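Local coordinates for ulvan Lyase-PL25 (Pseudoalteromonas sp. PLSV, PDB 5UAM), which degrades ulvan, the sulfated cell-wall polysaccharide of green seaweeds, as a polysaccharide lyase built on a beta-propeller, at residues A[164-169]-A[186-191]; A[176-181]-A[264-269]. All coordinates share one frame; numbering follows the deposited sequence. Where two conformers were deposited one is given.

Both contacts are buried, and both involve the propeller blade that holds strand 175-180. That strand pairs with 165-169 on one side and 188-193 on the other. Interaction 1 reaches across it from the first of these neighbours to the second; interaction 2 starts from 175-180 itself and runs to the end of strand 258-267, much further along the chain. Their chemistry differs with place. Interaction 1 lies at the active site, where Y164 and W188 meet rim to rim and an amide sits at the indole edge. Interaction 2 is mainly aromatic packing, probably between blades, though R180 in its first segment reaches the same phosphate as Y164.

Interaction 1. Residues A[164-169]-A[186-191]; sequences YNQAIK and SDWVYQ. With PO4 (phosphate ion), chain E; EDO (1,2-ethanediol), chain J.
Y164 and W188 meet rim to rim in a propeller blade, reaching across strand 175-180, which lies between their segments. Their six-membered rings are almost parallel, with planes 5° apart, yet neither covers the other: the centroids are 5.9 Å apart. The nearest indole atom is CH2, which lies 3.8 Å from CD2 of Y164 and close to its CB as well. The chain turns a corner at Y164. With CG anti to its carbonyl carbon (chi1 -58°), the phenol is carried past the indole rim toward the substrate pocket. R180 packs against both rings from the strand between them.

The phenol oxygen of Y164, the proton acceptor of the lyase reaction, points at a phosphate ion, probably from the crystallisation liquor, that is also bound by H99, H119, H184, Y222 and R180. Y164 OH lies 2.8 Å from phosphate O3 and 3.0 Å from O2. Replacing Y164 with an alanine would probably leave the catalytic step without its proton acceptor and open a gap beside CH2 of W188.

Q166 meets the next atom along the same rim. Its amide stands nearly upright to the indole, at 83°, and brings NE2 in at the ring edge, 3.7 Å from CZ3 of W188. The amide is held mainly from outside: OE1 accepts from A225 N and H43 NE2, and NE2 donates to A223 O. The indole has its own tether in W188 NE1 to W221 O. One further bond, long and weak, runs from Q166 NE2 to Y164 O at 3.3 Å.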
loop_
_atom_site.group_PDB
_atom_site.type_symbol
_atom_site.label_atom_id
_atom_site.label_comp_id
_atom_site.label_asym_id
_atom_site.label_seq_id
_atom_site.Cartn_x
_atom_site.Cartn_y
_atom_site.Cartn_z
ATOM N N TYR A 164 8.156 1.473 2.060
ATOM C CA TYR A 164 7.001 0.913 1.340
ATOM C C TYR A 164 6.913 -0.611 1.407
ATOM O O TYR A 164 6.850 -1.300 0.373
ATOM C CB TYR A 164 6.912 1.411 -0.098
ATOM C CG TYR A 164 6.819 2.897 -0.275
ATOM C CD1 TYR A 164 5.800 3.623 0.311
ATOM C CD2 TYR A 164 7.748 3.583 -1.041
ATOM C CE1 TYR A 164 5.701 4.969 0.101
ATOM C CE2 TYR A 164 7.668 4.917 -1.245
ATOM C CZ TYR A 164 6.653 5.616 -0.675
ATOM O OH TYR A 164 6.549 6.968 -0.887
ATOM N N ASN A 165 6.830 -1.135 2.625
ATOM C CA ASN A 165 6.818 -2.572 2.854
ATOM C C ASN A 165 5.535 -3.228 2.372
ATOM O O ASN A 165 4.428 -2.792 2.707
ATOM C CB ASN A 165 6.924 -2.865 4.337
ATOM C CG ASN A 165 8.201 -2.394 4.917
ATOM O OD1 ASN A 165 9.275 -2.673 4.388
ATOM N ND2 ASN A 165 8.114 -1.709 6.055
ATOM N N GLN A 166 5.689 -4.329 1.651
ATOM C CA GLN A 166 4.579 -5.090 1.115
ATOM C C GLN A 166 4.944 -6.542 1.316
ATOM O O GLN A 166 5.951 -7.007 0.788
ATOM C CB GLN A 166 4.390 -4.729 -0.352
ATOM C CG GLN A 166 4.202 -3.245 -0.508
ATOM C CD GLN A 166 4.085 -2.803 -1.915
ATOM O OE1 GLN A 166 3.240 -3.295 -2.655
ATOM N NE2 GLN A 166 4.858 -1.790 -2.266
ATOM N N ALA A 167 4.161 -7.245 2.131
ATOM C CA ALA A 167 4.543 -8.571 2.585
ATOM C C ALA A 167 3.593 -9.617 2.029
ATOM O O ALA A 167 2.376 -9.490 2.157
ATOM C CB ALA A 167 4.520 -8.630 4.111
ATOM N N ILE A 168 4.162 -10.679 1.456
ATOM C CA ILE A 168 3.389 -11.729 0.800
ATOM C C ILE A 168 3.890 -13.078 1.285
ATOM O O ILE A 168 5.098 -13.319 1.326
ATOM C CB ILE A 168 3.504 -11.626 -0.731
ATOM C CG1 ILE A 168 3.007 -10.250 -1.170
ATOM C CG2 ILE A 168 2.698 -12.735 -1.412
ATOM C CD1 ILE A 168 3.132 -10.010 -2.646
ATOM N N LYS A 169 2.963 -13.956 1.659
ATOM C CA LYS A 169 3.294 -15.326 2.026
ATOM C C LYS A 169 2.728 -16.269 0.976
ATOM O O LYS A 169 1.542 -16.196 0.633
ATOM C CB LYS A 169 2.712 -15.700 3.389
ATOM C CG LYS A 169 3.188 -17.066 3.878
ATOM C CD LYS A 169 2.690 -17.396 5.276
ATOM C CE LYS A 169 1.219 -17.626 5.305
ATOM N NZ LYS A 169 0.803 -18.175 6.661
ATOM N N SER A 186 16.756 4.706 -5.893
ATOM C CA SER A 186 16.998 3.388 -5.342
ATOM C C SER A 186 16.284 2.340 -6.172
ATOM O O SER A 186 15.219 2.591 -6.746
ATOM C CB SER A 186 16.450 3.272 -3.913
ATOM O OG SER A 186 16.979 4.278 -3.064
ATOM N N ASP A 187 16.861 1.149 -6.197
ATOM C CA ASP A 187 16.157 0.023 -6.793
ATOM C C ASP A 187 14.995 -0.402 -5.903
ATOM O O ASP A 187 14.993 -0.188 -4.689
ATOM C CB ASP A 187 17.078 -1.187 -6.919
ATOM C CG ASP A 187 18.185 -1.031 -7.968
ATOM O OD1 ASP A 187 18.378 0.040 -8.600
ATOM O OD2 ASP A 187 18.906 -2.042 -8.144
ATOM N N TRP A 188 13.993 -1.026 -6.517
ATOM C CA TRP A 188 12.993 -1.797 -5.784
ATOM C C TRP A 188 13.445 -3.242 -5.741
ATOM O O TRP A 188 13.993 -3.757 -6.725
ATOM C CB TRP A 188 11.604 -1.691 -6.408
ATOM C CG TRP A 188 10.954 -0.386 -6.085
ATOM C CD1 TRP A 188 11.344 0.839 -6.529
ATOM C CD2 TRP A 188 9.850 -0.166 -5.215
ATOM N NE1 TRP A 188 10.538 1.812 -6.004
ATOM C CE2 TRP A 188 9.603 1.221 -5.208
ATOM C CE3 TRP A 188 9.037 -1.006 -4.456
ATOM C CZ2 TRP A 188 8.563 1.791 -4.465
ATOM C CZ3 TRP A 188 7.978 -0.409 -3.696
ATOM C CH2 TRP A 188 7.776 0.955 -3.730
ATOM N N VAL A 189 13.218 -3.878 -4.600
ATOM C CA VAL A 189 13.773 -5.187 -4.312
ATOM C C VAL A 189 12.733 -6.035 -3.595
ATOM O O VAL A 189 11.724 -5.543 -3.087
ATOM C CB VAL A 189 15.018 -5.093 -3.409
ATOM C CG1 VAL A 189 16.077 -4.174 -4.008
ATOM C CG2 VAL A 189 14.615 -4.611 -2.019
ATOM N N TYR A 190 13.044 -7.316 -3.482
ATOM C CA TYR A 190 12.440 -8.139 -2.446
ATOM C C TYR A 190 13.516 -8.831 -1.628
ATOM O O TYR A 190 14.643 -9.038 -2.082
ATOM C CB TYR A 190 11.462 -9.175 -3.016
ATOM C CG TYR A 190 12.090 -10.252 -3.879
ATOM C CD1 TYR A 190 12.668 -11.378 -3.319
ATOM C CD2 TYR A 190 12.091 -10.158 -5.270
ATOM C CE1 TYR A 190 13.233 -12.374 -4.105
ATOM C CE2 TYR A 190 12.649 -11.147 -6.056
ATOM C CZ TYR A 190 13.220 -12.264 -5.480
ATOM O OH TYR A 190 13.769 -13.241 -6.292
ATOM N N GLN A 191 13.145 -9.169 -0.385
ATOM C CA GLN A 191 13.900 -10.114 0.417
ATOM C C GLN A 191 13.015 -11.303 0.735
ATOM O O GLN A 191 11.844 -11.143 1.097
ATOM C CB GLN A 191 14.428 -9.486 1.711
ATOM C CG GLN A 191 15.520 -8.461 1.496
ATOM C CD GLN A 191 16.189 -8.025 2.764
ATOM O OE1 GLN A 191 15.884 -6.961 3.333
ATOM N NE2 GLN A 191 17.115 -8.844 3.227
HETATM P P PO4 E . 8.747 9.458 -1.114
HETATM O O1 PO4 E . 9.199 10.833 -1.566
HETATM O O2 PO4 E . 8.693 8.532 -2.259
HETATM O O3 PO4 E . 7.363 9.664 -0.544
HETATM O O4 PO4 E . 9.749 8.953 -0.082
HETATM C C1 EDO J . 22.018 -0.206 -8.182
HETATM O O1 EDO J . 21.208 0.221 -9.290
HETATM C C2 EDO J . 23.449 0.281 -8.378
HETATM O O2 EDO J . 23.449 1.710 -8.478
#

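Interaction 2. Residues A[176-181]-A[264-269]. With PO4 (phosphate ion), chain E.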
loop_
_atom_site.group_PDB
_atom_site.type_symbol
_atom_site.label_atom_id
_atom_site.label_comp_id
_atom_site.label_asym_id
_atom_site.label_seq_id
_atom_site.Cartn_x
_atom_site.Cartn_y
_atom_site.Cartn_z
ATOM N N TYR A 176 7.913 -13.179 1.183
ATOM C CA TYR A 176 8.576 -12.175 0.363
ATOM C C TYR A 176 8.202 -10.795 0.867
ATOM O O TYR A 176 7.014 -10.476 0.982
ATOM C CB TYR A 176 8.163 -12.299 -1.107
ATOM C CG TYR A 176 8.632 -13.575 -1.741
ATOM C CD1 TYR A 176 7.938 -14.769 -1.576
ATOM C CD2 TYR A 176 9.791 -13.601 -2.512
ATOM C CE1 TYR A 176 8.388 -15.932 -2.169
ATOM C CE2 TYR A 176 10.248 -14.754 -3.090
ATOM C CZ TYR A 176 9.542 -15.925 -2.932
ATOM O OH TYR A 176 9.998 -17.086 -3.516
ATOM N N LEU A 177 9.212 -9.973 1.142
ATOM C CA LEU A 177 9.009 -8.585 1.533
ATOM C C LEU A 177 9.507 -7.718 0.390
ATOM O O LEU A 177 10.692 -7.761 0.058
ATOM C CB LEU A 177 9.768 -8.226 2.816
ATOM C CG LEU A 177 9.466 -6.824 3.341
ATOM C CD1 LEU A 177 8.059 -6.765 3.911
ATOM C CD2 LEU A 177 10.497 -6.449 4.426
ATOM N N PHE A 178 8.598 -6.962 -0.215
ATOM C CA PHE A 178 8.903 -6.051 -1.310
ATOM C C PHE A 178 8.975 -4.629 -0.762
ATOM O O PHE A 178 8.184 -4.243 0.102
ATOM C CB PHE A 178 7.798 -6.114 -2.370
ATOM C CG PHE A 178 7.744 -7.407 -3.089
ATOM C CD1 PHE A 178 7.091 -8.472 -2.515
ATOM C CD2 PHE A 178 8.344 -7.560 -4.320
ATOM C CE1 PHE A 178 7.021 -9.677 -3.146
ATOM C CE2 PHE A 178 8.310 -8.811 -4.963
ATOM C CZ PHE A 178 7.641 -9.850 -4.351
ATOM N N PHE A 179 9.940 -3.856 -1.233
ATOM C CA PHE A 179 10.131 -2.490 -0.768
ATOM C C PHE A 179 11.102 -1.772 -1.696
ATOM O O PHE A 179 11.807 -2.391 -2.509
ATOM C CB PHE A 179 10.647 -2.439 0.681
ATOM C CG PHE A 179 11.904 -3.221 0.913
ATOM C CD1 PHE A 179 11.865 -4.582 1.191
ATOM C CD2 PHE A 179 13.144 -2.605 0.878
ATOM C CE1 PHE A 179 13.023 -5.311 1.404
ATOM C CE2 PHE A 179 14.299 -3.325 1.092
ATOM C CZ PHE A 179 14.244 -4.683 1.369
ATOM N N ARG A 180 11.127 -0.447 -1.563
ATOM C CA ARG A 180 12.158 0.372 -2.191
ATOM C C ARG A 180 13.396 0.385 -1.307
ATOM O O ARG A 180 13.308 0.685 -0.116
ATOM C CB ARG A 180 11.637 1.786 -2.387
ATOM C CG ARG A 180 12.594 2.720 -3.126
ATOM C CD ARG A 180 12.055 4.118 -3.332
ATOM N NE ARG A 180 11.923 4.825 -2.057
ATOM C CZ ARG A 180 11.206 5.933 -1.899
ATOM N NH1 ARG A 180 10.559 6.476 -2.929
ATOM N NH2 ARG A 180 11.127 6.477 -0.693
ATOM N N HIS A 181 14.552 0.057 -1.879
ATOM C CA HIS A 181 15.782 -0.119 -1.096
ATOM C C HIS A 181 16.499 1.218 -0.876
ATOM O O HIS A 181 17.641 1.442 -1.286
ATOM C CB HIS A 181 16.679 -1.150 -1.778
ATOM C CG HIS A 181 17.779 -1.722 -0.931
ATOM N ND1 HIS A 181 18.852 -0.978 -0.491
ATOM C CD2 HIS A 181 18.042 -3.001 -0.561
ATOM C CE1 HIS A 181 19.701 -1.764 0.154
ATOM N NE2 HIS A 181 19.220 -2.994 0.145
ATOM N N MET A 264 3.858 -6.541 -14.356
ATOM C CA MET A 264 4.595 -7.768 -14.598
ATOM C C MET A 264 4.281 -8.779 -13.504
ATOM O O MET A 264 3.701 -8.445 -12.471
ATOM C CB MET A 264 6.104 -7.507 -14.731
ATOM C CG MET A 264 6.753 -6.929 -13.505
ATOM S SD MET A 264 8.355 -6.252 -14.012
ATOM C CE MET A 264 9.002 -5.661 -12.444
ATOM N N SER A 265 4.710 -10.017 -13.737
ATOM C CA SER A 265 4.422 -11.148 -12.867
ATOM C C SER A 265 5.727 -11.848 -12.494
ATOM O O SER A 265 6.666 -11.889 -13.279
ATOM C CB SER A 265 3.488 -12.116 -13.611
ATOM O OG SER A 265 3.011 -13.170 -12.798
ATOM N N PHE A 266 5.754 -12.415 -11.289
ATOM C CA PHE A 266 6.902 -13.089 -10.695
ATOM C C PHE A 266 6.455 -14.499 -10.341
ATOM O O PHE A 266 5.583 -14.684 -9.488
ATOM C CB PHE A 266 7.301 -12.289 -9.452
ATOM C CG PHE A 266 8.335 -12.925 -8.546
ATOM C CD1 PHE A 266 9.277 -13.845 -8.980
ATOM C CD2 PHE A 266 8.345 -12.555 -7.220
ATOM C CE1 PHE A 266 10.222 -14.376 -8.082
ATOM C CE2 PHE A 266 9.277 -13.077 -6.328
ATOM C CZ PHE A 266 10.195 -13.976 -6.743
ATOM N N ASN A 267 7.033 -15.494 -10.999
ATOM C CA ASN A 267 6.772 -16.884 -10.661
ATOM C C ASN A 267 7.722 -17.269 -9.533
ATOM O O ASN A 267 8.932 -17.371 -9.738
ATOM C CB ASN A 267 6.972 -17.764 -11.888
ATOM C CG ASN A 267 6.685 -19.228 -11.614
ATOM O OD1 ASN A 267 7.012 -19.766 -10.554
ATOM N ND2 ASN A 267 6.085 -19.890 -12.593
ATOM N N THR A 268 7.179 -17.443 -8.323
ATOM C CA THR A 268 8.054 -17.692 -7.182
ATOM C C THR A 268 8.643 -19.092 -7.164
ATOM O O THR A 268 9.600 -19.322 -6.419
ATOM C CB THR A 268 7.321 -17.458 -5.856
ATOM O OG1 THR A 268 6.281 -18.442 -5.687
ATOM C CG2 THR A 268 6.769 -16.065 -5.775
ATOM N N LYS A 269 8.115 -20.029 -7.959
ATOM C CA LYS A 269 8.685 -21.367 -8.006
ATOM C C LYS A 269 9.925 -21.392 -8.888
ATOM O O LYS A 269 10.951 -21.965 -8.508
ATOM C CB LYS A 269 7.628 -22.348 -8.509
ATOM C CG LYS A 269 8.104 -23.793 -8.627
ATOM C CD LYS A 269 7.012 -24.704 -9.181
ATOM C CE LYS A 269 6.746 -24.484 -10.679
ATOM N NZ LYS A 269 7.690 -25.225 -11.580
HETATM P P PO4 E . 8.747 9.458 -1.114
HETATM O O1 PO4 E . 9.199 10.833 -1.566
HETATM O O2 PO4 E . 8.693 8.532 -2.259
HETATM O O3 PO4 E . 7.363 9.664 -0.544
HETATM O O4 PO4 E . 9.749 8.953 -0.082
HETATM O O HOH W 1 12.028 -17.409 -5.276
#
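This is a buried aromatic contact between what are probably neighbouring blades of the propeller, joining strand 175-180 to the end of strand 258-267 and the turn that follows it. F266 is at its centre. Its ring is turned edge-on toward the face of Y176 in an offset T-shaped pair, with planes at 89° and centroids 5.5 Å apart; the closest atoms are F266 CZ and Y176 CE2, at 3.7 Å. Another part of the same rim, CD2 of F266, lies 4.0 Å from CZ of F178, near the plane of both rings. F266 reaches them because its CG is anti to the backbone N (chi1 171°). Methyl CG2 of T268 lies over one face of F266, toward the rim, and also touches the Y176 ring. W273 stacks on F266, and Y190 meets both F266 and Y176.

Polar groups lie at the margins. Y176 OH is 2.7 Å from a water in its ring plane, which donates a longer bond to T268 O, while T268 OG1 bonds to D231 O. Where the strand ends, N267 OD1 accepts from K269 N, an Asx turn.

At the other end of its strand, R180 grips the phosphate with two nearly straight bonds, NH1 to O2 and NH2 to O4, both 2.9 Å. Strand 175-180 thus joins two chemistries: rings pack one end against strand 258-267, while the other presents R180, a substrate-binding residue, whose grip on phosphate is consistent with holding an anionic group of ulvan.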